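Long-range contacts in benzyl alcohol dehydrogenase (PDB 1F8F), which catalyses the NAD-dependent oxidation of benzyl alcohol and probably related aromatic alcohols to aldehydes, as a zinc-containing medium-chain alcohol dehydrogenase: residues Asp32-Val38 against Thr147-Glu153; Lys54-Pro58 against Asn115-Ala119; Val62-Gly67 against Phe139-Phe145; Val87-Tyr91 against Leu171-Gln176. All coordinates share one frame. Numbering follows the deposited sequence.

Contacts 1, 3 and 4 each reach the same mixed beta sheet. Contact 1 pairs strands 33-42 and 148-152 far from the chain centre and is only partly buried. It relies on regular backbone hydrogen bonds, with a salt bridge at one end. Contacts 3 and 4 are fully buried beside one zinc ion. Contact 3 holds its ligand His65 and contact 4 its ligand Cys173. Contact 3 mixes backbone and side-chain hydrogen bonds; contact 4 has a single side-chain one. Glycines allow close approach in both. Gln142 NE2 links them by a probable hydrogen bond to Leu89 O, 3.1 Å away. Contact 2 is a loop-loop contact, partly buried and apolar. Its Phe116 meets Phe140 of contact 3.

Contact 1 of 4, residues Asp32-Val38 against Thr147-Glu153; sequences DEVLVKV and TYALSRE. With SO4 (sulfate ion), chain D.
The strongest polar link is a salt bridge at one end of the strand pair. Asp32 OD1 receives Arg152 NH2 at 2.6 Å and Arg152 NE at 2.8 Å. Arg152 reaches it with chi1, chi2 and chi3 all m. Its NH1 also donates to sulfate O4 at 3.3 Å; the sulfate probably comes from the crystallisation liquor. Strands 33-38 and 148-152 run antiparallel, with axes 4.4 Å apart at 151°. Val34 and Ser151 form a hydrogen-bonded pair, N to O 2.9 Å both ways. Val36 and Ala149 form the next, with Val36 N to Ala149 O 2.6 Å and Ala149 N to Val36 O 3.0 Å. Val38 N to Thr147 O follows at 3.2 Å. A water bridges Val38 O and Thr147 O. Glu33-Arg152, Leu35-Leu150 and Lys37-Tyr148 are the non-hydrogen-bonded pairs. Leu35 (t) and Leu150 (t) share one face, CD1 to CD1 4.2 Å. Tyr148 (m) lies on that face too, its CD2 4.2 Å from Leu35 CG. Lys37 CA makes an off-centre CH-pi contact with the Tyr148 ring, 4.3 Å from its centroid. Val34, Val36, Ala149 and Ser151 occupy the other face, where Val36 also packs on Leu89. Strand 66-74 pairs with strand 33-42 as well. This is regular antiparallel pairing in the GroES-like domain of medium-chain alcohol dehydrogenases.

Contact 2 of 4, residues Lys54-Pro58 against Asn115-Ala119; sequences KYPVP and NFSGA. Unlike the reference sequence in segment 54-58: Lys54 (reference Tyr).
Phe116 has the largest buried area here, followed by Val57 and Tyr55. Both segments are loops, and their backbones come closest at Val57 and Phe116, CA to CA 5.7 Å. The rings of Tyr55 and Phe116 (both m) form an offset edge-to-face pair, with the edge of Tyr55 toward the face of Phe116. The centroids are 5.1 Å apart and the planes meet at 89°. The closest atoms are Tyr55 CE2 and Phe116 CZ at 3.5 Å. Val57 (t) meets the Phe116 ring at its edge, CG2 to CD1 3.7 Å. Val57 CG2 also lies 3.2 Å from Phe116 O. Pro56 centres an inverse gamma turn, in which Val57 N donates to Tyr55 O at 2.9 Å. Ser117 (p) makes an ST turn, its OG accepting from Ala119 N at 3.1 Å. Ser117 OG is also hydrogen-bonded to Gly113 O. Pro58 CD sits 3.1 Å from Ser117 O. Gly118, at phi 109° and psi 2°, leaves room for Pro58, whose CG is 4.2 Å from Gly118 CA. A CB here would clash with that ring and jam against the preceding carbonyl O, which alone calls for glycine. Phe116 also meets Phe112 and Phe140, and its side chain lies about 5 Å from a bound ethanol, probably from the crystallisation liquor, which may mark a pocket. No hydrogen bond joins the two loops, so their contact depends on aromatic and aliphatic packing.

Contact 3 of 4, residues Val62-Gly67 against Phe139-Phe145; sequences VLGHEG and FFAQSSF. With ZN (zinc ion), chain B.
Neither segment pairs as a regular strand here. Their backbones come closest at Gly64 and Ser144, CA to CA 4.6 Å. Phe145 N donates to Leu63 O at 3.0 Å, and Ser144 N to Gly64 O at 3.1 Å. Gly64 has phi 86° and psi 126°, and a side chain would clash with the Ser144-Phe145 backbone. Residues 139-143 fold back tightly: Gln142 N and Ser143 N both reach Phe139 O at 3.0 Å. Ser143 OG donates to Val62 O at 2.7 Å. Gln142 (p) accepts at OE1 from Gly67 N at 3.1 Å. Phe139 (t) sets its ring face against Leu63, whose CD2 is 3.9 Å from the ring centroid. His65 (p) stacks face-to-face on Phe140 (m), with centroids 4.3 Å apart and planes at 30°. His65 NE2 binds zinc at 2.2 Å, and Cys44 and Cys173 are further ligands. The Cys-His-Cys zinc site is consistent with the catalytic zinc site of medium-chain alcohol dehydrogenases.

Contact 4 of 4, residues Val87-Tyr91 against Leu171-Gln176; sequences VVLSY and LGCGIQ. With ZN (zinc ion), chain B.
Val88 (t) points its side chain toward the turn before helix 174-186 and packs on backbone: CG1 is 3.7 Å from Gly172 N and 4.4 Å from Leu171 C. The closest backbone approach is Ser90 to Gly172, CA to CA 4.1 Å. Gly172 has phi -72° and psi -2°. A side chain there would clash with Leu89 O, so glycine lets the turn lie against the end of strand 86-89. Beyond that strand, Ser90 (t) presents OG to the helix. Gln176, p at chi1 and t at chi2, donates from NE2 to Ser90 OG at 2.9 Å. The same NE2 makes a weak hydrogen bond to Gly172 O at 3.2 Å. Tyr91 is p at chi1, which places its ring edge by Gln176, CE2 to NE2 3.6 Å. Pro321 packs nearby on Ser90, Tyr91 and Gln176. Cys173 is the N-cap residue of the helix. Its SG binds zinc at 2.2 Å, alongside Cys44 and His65, and the residue touches NAD. Glu66 accepts from Gly174 N at the helix start. The contact thus sets one buried amide-to-hydroxyl hydrogen bond and close glycine packing beside a zinc-binding turn, with no apolar side-chain pair between the segments.

Contact 1 of 4, residues Asp32-Val38 against Thr147-Glu153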
loop_
_atom_site.group_PDB
_atom_site.type_symbol
_atom_site.label_atom_id
_atom_site.label_comp_id
_atom_site.label_asym_id
_atom_site.label_seq_id
_atom_site.Cartn_x
_atom_site.Cartn_y
_atom_site.Cartn_z
ATOM N N ASP A 32 -32.693 11.869 9.266
ATOM C CA ASP A 32 -32.167 10.524 9.021
ATOM C C ASP A 32 -31.924 9.701 10.290
ATOM O O ASP A 32 -31.283 8.608 10.321
ATOM C CB ASP A 32 -31.014 10.645 8.051
ATOM C CG ASP A 32 -29.677 11.116 8.573
ATOM O OD1 ASP A 32 -29.558 11.619 9.694
ATOM O OD2 ASP A 32 -28.663 10.933 7.837
ATOM N N GLU A 33 -32.584 10.111 11.382
ATOM C CA GLU A 33 -32.586 9.415 12.655
ATOM C C GLU A 33 -33.397 8.116 12.649
ATOM O O GLU A 33 -34.203 7.919 11.754
ATOM C CB GLU A 33 -33.151 10.278 13.777
ATOM C CG GLU A 33 -32.498 11.639 13.875
ATOM C CD GLU A 33 -33.219 12.491 14.908
ATOM O OE1 GLU A 33 -34.446 12.285 15.031
ATOM O OE2 GLU A 33 -32.572 13.335 15.557
ATOM N N VAL A 34 -33.075 7.204 13.566
ATOM C CA VAL A 34 -33.732 5.906 13.689
ATOM C C VAL A 34 -34.198 5.563 15.115
ATOM O O VAL A 34 -33.420 5.832 16.027
ATOM C CB VAL A 34 -32.837 4.726 13.321
ATOM C CG1 VAL A 34 -33.656 3.619 12.680
ATOM C CG2 VAL A 34 -31.665 5.103 12.449
ATOM N N LEU A 35 -35.422 5.047 15.329
ATOM C CA LEU A 35 -35.957 4.693 16.639
ATOM C C LEU A 35 -35.822 3.182 16.840
ATOM O O LEU A 35 -36.420 2.445 16.037
ATOM C CB LEU A 35 -37.468 4.917 16.844
ATOM C CG LEU A 35 -37.899 4.809 18.324
ATOM C CD1 LEU A 35 -37.185 5.839 19.181
ATOM C CD2 LEU A 35 -39.405 4.963 18.428
ATOM N N VAL A 36 -35.020 2.784 17.834
ATOM C CA VAL A 36 -34.748 1.335 17.926
ATOM C C VAL A 36 -35.329 0.657 19.164
ATOM O O VAL A 36 -35.102 1.183 20.261
ATOM C CB VAL A 36 -33.202 1.120 18.002
ATOM C CG1 VAL A 36 -32.830 -0.347 18.095
ATOM C CG2 VAL A 36 -32.521 1.671 16.750
ATOM N N LYS A 37 -35.904 -0.521 19.034
ATOM C CA LYS A 37 -36.382 -1.200 20.281
ATOM C C LYS A 37 -35.197 -2.081 20.743
ATOM O O LYS A 37 -34.880 -3.010 19.999
ATOM C CB LYS A 37 -37.655 -2.008 20.079
ATOM C CG LYS A 37 -37.860 -3.157 21.043
ATOM C CD LYS A 37 -39.167 -3.856 21.143
ATOM C CE LYS A 37 -39.255 -5.237 20.538
ATOM N NZ LYS A 37 -40.069 -6.163 21.430
ATOM N N VAL A 38 -34.547 -1.758 21.860
ATOM C CA VAL A 38 -33.378 -2.529 22.278
ATOM C C VAL A 38 -33.635 -3.931 22.859
ATOM O O VAL A 38 -34.352 -4.086 23.858
ATOM C CB VAL A 38 -32.607 -1.658 23.278
ATOM C CG1 VAL A 38 -31.351 -2.328 23.842
ATOM C CG2 VAL A 38 -32.252 -0.288 22.686
ATOM N N THR A 147 -34.665 0.654 27.087
ATOM C CA THR A 147 -35.604 -0.099 26.295
ATOM C C THR A 147 -35.712 0.576 24.941
ATOM O O THR A 147 -36.236 -0.091 24.056
ATOM C CB THR A 147 -37.021 -0.234 26.916
ATOM O OG1 THR A 147 -37.540 1.071 27.220
ATOM C CG2 THR A 147 -37.032 -1.068 28.195
ATOM N N TYR A 148 -35.485 1.869 24.779
ATOM C CA TYR A 148 -35.600 2.476 23.458
ATOM C C TYR A 148 -34.395 3.384 23.215
ATOM O O TYR A 148 -33.891 4.010 24.142
ATOM C CB TYR A 148 -36.928 3.244 23.284
ATOM C CG TYR A 148 -38.025 2.269 22.866
ATOM C CD1 TYR A 148 -38.808 1.548 23.789
ATOM C CD2 TYR A 148 -38.281 2.094 21.517
ATOM C CE1 TYR A 148 -39.770 0.677 23.327
ATOM C CE2 TYR A 148 -39.245 1.235 21.070
ATOM C CZ TYR A 148 -39.993 0.513 21.988
ATOM O OH TYR A 148 -40.939 -0.353 21.464
ATOM N N ALA A 149 -33.888 3.366 21.965
ATOM C CA ALA A 149 -32.768 4.199 21.615
ATOM C C ALA A 149 -32.987 4.916 20.279
ATOM O O ALA A 149 -33.547 4.372 19.314
ATOM C CB ALA A 149 -31.485 3.353 21.467
ATOM N N LEU A 150 -32.452 6.134 20.228
ATOM C CA LEU A 150 -32.457 6.870 18.971
ATOM C C LEU A 150 -31.031 6.937 18.403
ATOM O O LEU A 150 -30.109 7.476 19.040
ATOM C CB LEU A 150 -32.955 8.285 19.258
ATOM C CG LEU A 150 -33.284 9.130 18.021
ATOM C CD1 LEU A 150 -34.680 8.798 17.534
ATOM C CD2 LEU A 150 -33.119 10.618 18.312
ATOM N N SER A 151 -30.850 6.475 17.175
ATOM C CA SER A 151 -29.509 6.539 16.576
ATOM C C SER A 151 -29.553 7.293 15.262
ATOM O O SER A 151 -30.616 7.868 14.963
ATOM C CB SER A 151 -29.022 5.085 16.436
ATOM O OG SER A 151 -30.037 4.392 15.685
ATOM N N ARG A 152 -28.491 7.299 14.468
ATOM C CA ARG A 152 -28.499 7.908 13.133
ATOM C C ARG A 152 -28.412 6.770 12.109
ATOM O O ARG A 152 -27.876 5.702 12.440
ATOM C CB ARG A 152 -27.348 8.888 12.882
ATOM C CG ARG A 152 -27.318 10.171 13.690
ATOM C CD ARG A 152 -28.646 10.930 13.665
ATOM N NE ARG A 152 -28.800 11.643 12.367
ATOM C CZ ARG A 152 -28.041 12.716 12.129
ATOM N NH1 ARG A 152 -27.197 13.179 13.044
ATOM N NH2 ARG A 152 -28.112 13.364 10.975
ATOM N N GLU A 153 -28.813 6.976 10.873
ATOM C CA GLU A 153 -28.769 5.959 9.823
ATOM C C GLU A 153 -27.300 5.543 9.618
ATOM O O GLU A 153 -27.120 4.333 9.406
ATOM C CB GLU A 153 -29.298 6.377 8.428
ATOM C CG GLU A 153 -29.378 5.329 7.324
ATOM C CD GLU A 153 -29.991 5.830 6.028
ATOM O OE1 GLU A 153 -29.828 7.042 5.717
ATOM O OE2 GLU A 153 -30.644 5.180 5.185
HETATM S S SO4 D . -26.106 17.058 12.071
HETATM O O1 SO4 D . -27.404 17.801 12.228
HETATM O O2 SO4 D . -24.988 18.062 12.016
HETATM O O3 SO4 D . -26.134 16.188 10.861
HETATM O O4 SO4 D . -25.928 16.198 13.291
HETATM O O HOH W 1 -36.683 -2.983 24.858
#

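Contact 2 of 4, residues Lys54-Pro58 against Asn115-Ala119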
loop_
_atom_site.group_PDB
_atom_site.type_symbol
_atom_site.label_atom_id
_atom_site.label_comp_id
_atom_site.label_asym_id
_atom_site.label_seq_id
_atom_site.Cartn_x
_atom_site.Cartn_y
_atom_site.Cartn_z
ATOM N N LYS A 54 -12.858 9.683 34.456
ATOM C CA LYS A 54 -11.524 9.824 33.889
ATOM C C LYS A 54 -11.667 10.372 32.481
ATOM O O LYS A 54 -10.724 10.406 31.705
ATOM C CB LYS A 54 -10.763 8.499 33.936
ATOM C CG LYS A 54 -10.777 7.940 35.348
ATOM C CD LYS A 54 -10.097 6.597 35.538
ATOM C CE LYS A 54 -10.325 6.110 36.972
ATOM N NZ LYS A 54 -10.092 7.203 37.966
ATOM N N TYR A 55 -12.806 10.816 32.032
ATOM C CA TYR A 55 -13.308 11.414 30.850
ATOM C C TYR A 55 -14.569 12.218 31.218
ATOM O O TYR A 55 -15.544 11.672 31.726
ATOM C CB TYR A 55 -13.692 10.408 29.784
ATOM C CG TYR A 55 -12.703 9.876 28.785
ATOM C CD1 TYR A 55 -11.340 10.103 28.833
ATOM C CD2 TYR A 55 -13.168 9.066 27.751
ATOM C CE1 TYR A 55 -10.472 9.585 27.902
ATOM C CE2 TYR A 55 -12.318 8.533 26.804
ATOM C CZ TYR A 55 -10.964 8.799 26.882
ATOM O OH TYR A 55 -10.102 8.270 25.944
ATOM N N PRO A 56 -14.563 13.501 30.876
ATOM C CA PRO A 56 -15.624 14.419 31.177
ATOM C C PRO A 56 -16.946 14.391 30.451
ATOM O O PRO A 56 -17.399 15.462 30.015
ATOM C CB PRO A 56 -14.976 15.806 31.016
ATOM C CG PRO A 56 -13.898 15.583 30.016
ATOM C CD PRO A 56 -13.401 14.180 30.246
ATOM N N VAL A 57 -17.620 13.244 30.427
ATOM C CA VAL A 57 -18.985 13.233 29.877
ATOM C C VAL A 57 -19.793 13.814 31.036
ATOM O O VAL A 57 -19.575 13.454 32.190
ATOM C CB VAL A 57 -19.485 11.856 29.455
ATOM C CG1 VAL A 57 -20.989 11.832 29.233
ATOM C CG2 VAL A 57 -18.776 11.375 28.192
ATOM N N PRO A 58 -20.645 14.773 30.753
ATOM C CA PRO A 58 -21.445 15.423 31.773
ATOM C C PRO A 58 -22.538 14.550 32.360
ATOM O O PRO A 58 -23.400 14.049 31.631
ATOM C CB PRO A 58 -21.993 16.645 31.061
ATOM C CG PRO A 58 -22.039 16.277 29.624
ATOM C CD PRO A 58 -20.936 15.286 29.396
ATOM N N ASN A 115 -19.902 11.460 20.348
ATOM C CA ASN A 115 -19.944 10.360 21.293
ATOM C C ASN A 115 -19.760 10.749 22.749
ATOM O O ASN A 115 -20.296 10.130 23.646
ATOM C CB ASN A 115 -18.782 9.394 20.941
ATOM C CG ASN A 115 -18.999 8.847 19.519
ATOM O OD1 ASN A 115 -19.456 7.720 19.286
ATOM N ND2 ASN A 115 -18.711 9.604 18.458
ATOM N N PHE A 116 -18.955 11.784 22.955
ATOM C CA PHE A 116 -18.583 12.221 24.292
ATOM C C PHE A 116 -19.143 13.531 24.798
ATOM O O PHE A 116 -18.948 13.764 26.000
ATOM C CB PHE A 116 -17.036 12.284 24.329
ATOM C CG PHE A 116 -16.351 10.947 24.380
ATOM C CD1 PHE A 116 -16.596 10.146 25.486
ATOM C CD2 PHE A 116 -15.461 10.483 23.427
ATOM C CE1 PHE A 116 -16.003 8.917 25.642
ATOM C CE2 PHE A 116 -14.863 9.238 23.546
ATOM C CZ PHE A 116 -15.128 8.463 24.668
ATOM N N SER A 117 -19.820 14.348 24.008
ATOM C CA SER A 117 -20.310 15.640 24.443
ATOM C C SER A 117 -21.397 15.569 25.516
ATOM O O SER A 117 -21.347 16.269 26.520
ATOM C CB SER A 117 -20.864 16.428 23.248
ATOM O OG SER A 117 -21.991 15.788 22.681
ATOM N N GLY A 118 -22.346 14.684 25.292
ATOM C CA GLY A 118 -23.458 14.439 26.178
ATOM C C GLY A 118 -24.730 14.967 25.537
ATOM O O GLY A 118 -25.809 14.780 26.097
ATOM N N ALA A 119 -24.616 15.499 24.320
ATOM C CA ALA A 119 -25.782 16.024 23.633
ATOM C C ALA A 119 -25.698 15.952 22.114
ATOM O O ALA A 119 -24.953 15.168 21.548
ATOM C CB ALA A 119 -25.909 17.485 24.068
#

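Contact 3 of 4, residues Val62-Gly67 against Phe139-Phe145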
loop_
_atom_site.group_PDB
_atom_site.type_symbol
_atom_site.label_atom_id
_atom_site.label_comp_id
_atom_site.label_asym_id
_atom_site.label_seq_id
_atom_site.Cartn_x
_atom_site.Cartn_y
_atom_site.Cartn_z
ATOM N N VAL A 62 -27.501 8.757 30.530
ATOM C CA VAL A 62 -27.703 7.367 30.148
ATOM C C VAL A 62 -26.552 6.851 29.256
ATOM O O VAL A 62 -26.432 7.331 28.135
ATOM C CB VAL A 62 -29.011 7.125 29.378
ATOM C CG1 VAL A 62 -29.151 5.668 28.961
ATOM C CG2 VAL A 62 -30.262 7.554 30.157
ATOM N N LEU A 63 -25.724 5.941 29.736
ATOM C CA LEU A 63 -24.616 5.357 29.004
ATOM C C LEU A 63 -24.966 4.123 28.184
ATOM O O LEU A 63 -26.083 4.023 27.749
ATOM C CB LEU A 63 -23.435 5.109 29.955
ATOM C CG LEU A 63 -23.175 6.298 30.891
ATOM C CD1 LEU A 63 -22.075 5.956 31.882
ATOM C CD2 LEU A 63 -22.807 7.560 30.084
ATOM N N GLY A 64 -24.094 3.120 28.010
ATOM C CA GLY A 64 -24.393 1.970 27.150
ATOM C C GLY A 64 -23.982 2.373 25.723
ATOM O O GLY A 64 -24.347 3.441 25.242
ATOM N N HIS A 65 -23.150 1.568 25.062
ATOM C CA HIS A 65 -22.692 1.956 23.738
ATOM C C HIS A 65 -22.501 0.701 22.884
ATOM O O HIS A 65 -21.763 0.739 21.910
ATOM C CB HIS A 65 -21.475 2.855 23.760
ATOM C CG HIS A 65 -20.194 2.261 24.236
ATOM N ND1 HIS A 65 -19.937 2.132 25.591
ATOM C CD2 HIS A 65 -19.106 1.815 23.577
ATOM C CE1 HIS A 65 -18.728 1.599 25.766
ATOM N NE2 HIS A 65 -18.202 1.383 24.555
ATOM N N GLU A 66 -23.075 -0.397 23.397
ATOM C CA GLU A 66 -22.988 -1.632 22.593
ATOM C C GLU A 66 -24.359 -2.246 22.331
ATOM O O GLU A 66 -24.579 -3.451 22.525
ATOM C CB GLU A 66 -22.014 -2.624 23.215
ATOM C CG GLU A 66 -20.542 -2.166 23.250
ATOM C CD GLU A 66 -19.613 -3.221 23.812
ATOM O OE1 GLU A 66 -19.979 -4.178 24.503
ATOM O OE2 GLU A 66 -18.391 -3.163 23.540
ATOM N N GLY A 67 -25.330 -1.519 21.768
ATOM C CA GLY A 67 -26.697 -1.981 21.625
ATOM C C GLY A 67 -27.053 -2.762 20.406
ATOM O O GLY A 67 -26.376 -2.665 19.383
ATOM N N PHE A 139 -24.960 9.338 23.855
ATOM C CA PHE A 139 -23.663 8.796 24.241
ATOM C C PHE A 139 -23.232 7.727 23.249
ATOM O O PHE A 139 -23.882 6.721 23.015
ATOM C CB PHE A 139 -23.735 8.248 25.672
ATOM C CG PHE A 139 -22.444 7.623 26.131
ATOM C CD1 PHE A 139 -21.306 8.383 26.230
ATOM C CD2 PHE A 139 -22.387 6.271 26.487
ATOM C CE1 PHE A 139 -20.133 7.858 26.683
ATOM C CE2 PHE A 139 -21.188 5.734 26.918
ATOM C CZ PHE A 139 -20.057 6.523 27.012
ATOM N N PHE A 140 -22.146 8.010 22.544
ATOM C CA PHE A 140 -21.657 7.248 21.415
ATOM C C PHE A 140 -22.815 7.235 20.402
ATOM O O PHE A 140 -23.090 6.216 19.788
ATOM C CB PHE A 140 -21.172 5.852 21.773
ATOM C CG PHE A 140 -19.755 5.752 22.314
ATOM C CD1 PHE A 140 -19.306 6.264 23.499
ATOM C CD2 PHE A 140 -18.868 5.052 21.469
ATOM C CE1 PHE A 140 -17.989 6.098 23.856
ATOM C CE2 PHE A 140 -17.545 4.874 21.824
ATOM C CZ PHE A 140 -17.097 5.404 23.033
ATOM N N ALA A 141 -23.609 8.302 20.324
ATOM C CA ALA A 141 -24.780 8.442 19.487
ATOM C C ALA A 141 -25.838 7.362 19.641
ATOM O O ALA A 141 -26.558 7.008 18.679
ATOM C CB ALA A 141 -24.350 8.549 17.998
ATOM N N GLN A 142 -26.005 6.846 20.874
ATOM C CA GLN A 142 -27.029 5.834 21.103
ATOM C C GLN A 142 -27.581 5.869 22.530
ATOM O O GLN A 142 -28.804 5.716 22.692
ATOM C CB GLN A 142 -26.505 4.437 20.759
ATOM C CG GLN A 142 -25.307 3.926 21.572
ATOM C CD GLN A 142 -24.918 2.626 20.895
ATOM O OE1 GLN A 142 -25.301 1.490 21.158
ATOM N NE2 GLN A 142 -24.030 2.840 19.902
ATOM N N SER A 143 -26.712 5.967 23.521
ATOM C CA SER A 143 -27.202 5.945 24.931
ATOM C C SER A 143 -28.013 4.657 25.090
ATOM O O SER A 143 -29.189 4.747 25.312
ATOM C CB SER A 143 -28.055 7.200 25.144
ATOM O OG SER A 143 -27.323 8.228 25.792
ATOM N N SER A 144 -27.446 3.470 24.816
ATOM C CA SER A 144 -28.286 2.274 24.780
ATOM C C SER A 144 -28.504 1.481 26.056
ATOM O O SER A 144 -29.118 0.384 25.929
ATOM C CB SER A 144 -27.823 1.417 23.583
ATOM O OG SER A 144 -26.458 1.130 23.787
ATOM N N PHE A 145 -28.258 1.983 27.281
ATOM C CA PHE A 145 -28.751 1.154 28.430
ATOM C C PHE A 145 -30.229 1.533 28.656
ATOM O O PHE A 145 -30.561 2.091 29.693
ATOM C CB PHE A 145 -27.954 1.180 29.702
ATOM C CG PHE A 145 -26.554 0.632 29.658
ATOM C CD1 PHE A 145 -26.253 -0.539 29.015
ATOM C CD2 PHE A 145 -25.498 1.295 30.264
ATOM C CE1 PHE A 145 -24.979 -1.074 28.961
ATOM C CE2 PHE A 145 -24.214 0.794 30.269
ATOM C CZ PHE A 145 -23.956 -0.391 29.603
HETATM ZN ZN ZN B . -16.229 0.483 24.022
#

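Contact 4 of 4, residues Val87-Tyr91 against Leu171-Gln176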
loop_
_atom_site.group_PDB
_atom_site.type_symbol
_atom_site.label_atom_id
_atom_site.label_comp_id
_atom_site.label_asym_id
_atom_site.label_seq_id
_atom_site.Cartn_x
_atom_site.Cartn_y
_atom_site.Cartn_z
ATOM N N VAL A 87 -30.667 -4.629 14.036
ATOM C CA VAL A 87 -29.497 -3.794 13.914
ATOM C C VAL A 87 -28.523 -3.816 15.103
ATOM O O VAL A 87 -28.774 -4.176 16.267
ATOM C CB VAL A 87 -29.903 -2.302 13.706
ATOM C CG1 VAL A 87 -30.579 -1.996 12.350
ATOM C CG2 VAL A 87 -30.888 -1.882 14.803
ATOM N N VAL A 88 -27.294 -3.404 14.711
ATOM C CA VAL A 88 -26.191 -3.221 15.684
ATOM C C VAL A 88 -25.840 -1.736 15.725
ATOM O O VAL A 88 -25.824 -1.104 14.653
ATOM C CB VAL A 88 -25.026 -4.149 15.303
ATOM C CG1 VAL A 88 -23.812 -3.731 16.161
ATOM C CG2 VAL A 88 -25.336 -5.623 15.580
ATOM N N LEU A 89 -25.768 -1.003 16.777
ATOM C CA LEU A 89 -25.548 0.422 16.866
ATOM C C LEU A 89 -24.076 0.623 17.265
ATOM O O LEU A 89 -23.619 0.219 18.323
ATOM C CB LEU A 89 -26.312 0.996 18.065
ATOM C CG LEU A 89 -27.781 0.601 18.164
ATOM C CD1 LEU A 89 -28.513 1.536 19.148
ATOM C CD2 LEU A 89 -28.485 0.723 16.800
ATOM N N SER A 90 -23.337 1.199 16.354
ATOM C CA SER A 90 -21.922 1.428 16.392
ATOM C C SER A 90 -21.645 2.854 16.856
ATOM O O SER A 90 -22.597 3.547 17.231
ATOM C CB SER A 90 -21.316 1.190 14.990
ATOM O OG SER A 90 -19.913 1.122 14.939
ATOM N N TYR A 91 -20.398 3.309 16.877
ATOM C CA TYR A 91 -20.083 4.653 17.302
ATOM C C TYR A 91 -20.661 5.705 16.332
ATOM O O TYR A 91 -21.270 5.466 15.318
ATOM C CB TYR A 91 -18.597 4.871 17.465
ATOM C CG TYR A 91 -17.783 4.583 16.197
ATOM C CD1 TYR A 91 -17.454 5.603 15.302
ATOM C CD2 TYR A 91 -17.292 3.310 15.951
ATOM C CE1 TYR A 91 -16.730 5.341 14.142
ATOM C CE2 TYR A 91 -16.563 3.016 14.818
ATOM C CZ TYR A 91 -16.254 4.050 13.947
ATOM O OH TYR A 91 -15.538 3.752 12.813
ATOM N N LEU A 171 -20.366 -6.178 18.970
ATOM C CA LEU A 171 -19.705 -5.957 17.702
ATOM C C LEU A 171 -19.646 -4.461 17.419
ATOM O O LEU A 171 -18.787 -4.020 16.650
ATOM C CB LEU A 171 -20.337 -6.698 16.514
ATOM C CG LEU A 171 -20.351 -8.238 16.520
ATOM C CD1 LEU A 171 -21.236 -8.767 15.394
ATOM C CD2 LEU A 171 -18.983 -8.784 16.339
ATOM N N GLY A 172 -20.552 -3.629 17.935
ATOM C CA GLY A 172 -20.456 -2.161 17.665
ATOM C C GLY A 172 -19.304 -1.454 18.393
ATOM O O GLY A 172 -19.159 -0.221 18.271
ATOM N N CYS A 173 -18.501 -2.138 19.219
ATOM C CA CYS A 173 -17.384 -1.558 19.893
ATOM C C CYS A 173 -16.233 -2.528 20.177
ATOM O O CYS A 173 -15.265 -2.544 19.415
ATOM C CB CYS A 173 -17.659 -0.889 21.252
ATOM S SG CYS A 173 -16.211 0.007 21.911
ATOM N N GLY A 174 -16.228 -3.199 21.336
ATOM C CA GLY A 174 -15.049 -4.021 21.680
ATOM C C GLY A 174 -14.608 -5.120 20.714
ATOM O O GLY A 174 -13.380 -5.333 20.552
ATOM N N ILE A 175 -15.508 -5.884 20.104
ATOM C CA ILE A 175 -15.143 -6.942 19.165
ATOM C C ILE A 175 -14.585 -6.397 17.849
ATOM O O ILE A 175 -13.527 -6.836 17.430
ATOM C CB ILE A 175 -16.301 -7.921 18.938
ATOM C CG1 ILE A 175 -17.071 -8.198 20.247
ATOM C CG2 ILE A 175 -15.802 -9.254 18.343
ATOM C CD1 ILE A 175 -16.281 -8.856 21.372
ATOM N N GLN A 176 -15.177 -5.325 17.270
ATOM C CA GLN A 176 -14.694 -4.678 16.070
ATOM C C GLN A 176 -13.353 -4.015 16.352
ATOM O O GLN A 176 -12.476 -3.958 15.471
ATOM C CB GLN A 176 -15.643 -3.680 15.394
ATOM C CG GLN A 176 -15.904 -2.306 15.995
ATOM C CD GLN A 176 -16.828 -1.463 15.121
ATOM O OE1 GLN A 176 -17.030 -1.841 13.962
ATOM N NE2 GLN A 176 -17.457 -0.368 15.553
HETATM ZN ZN ZN B . -16.229 0.483 24.022
#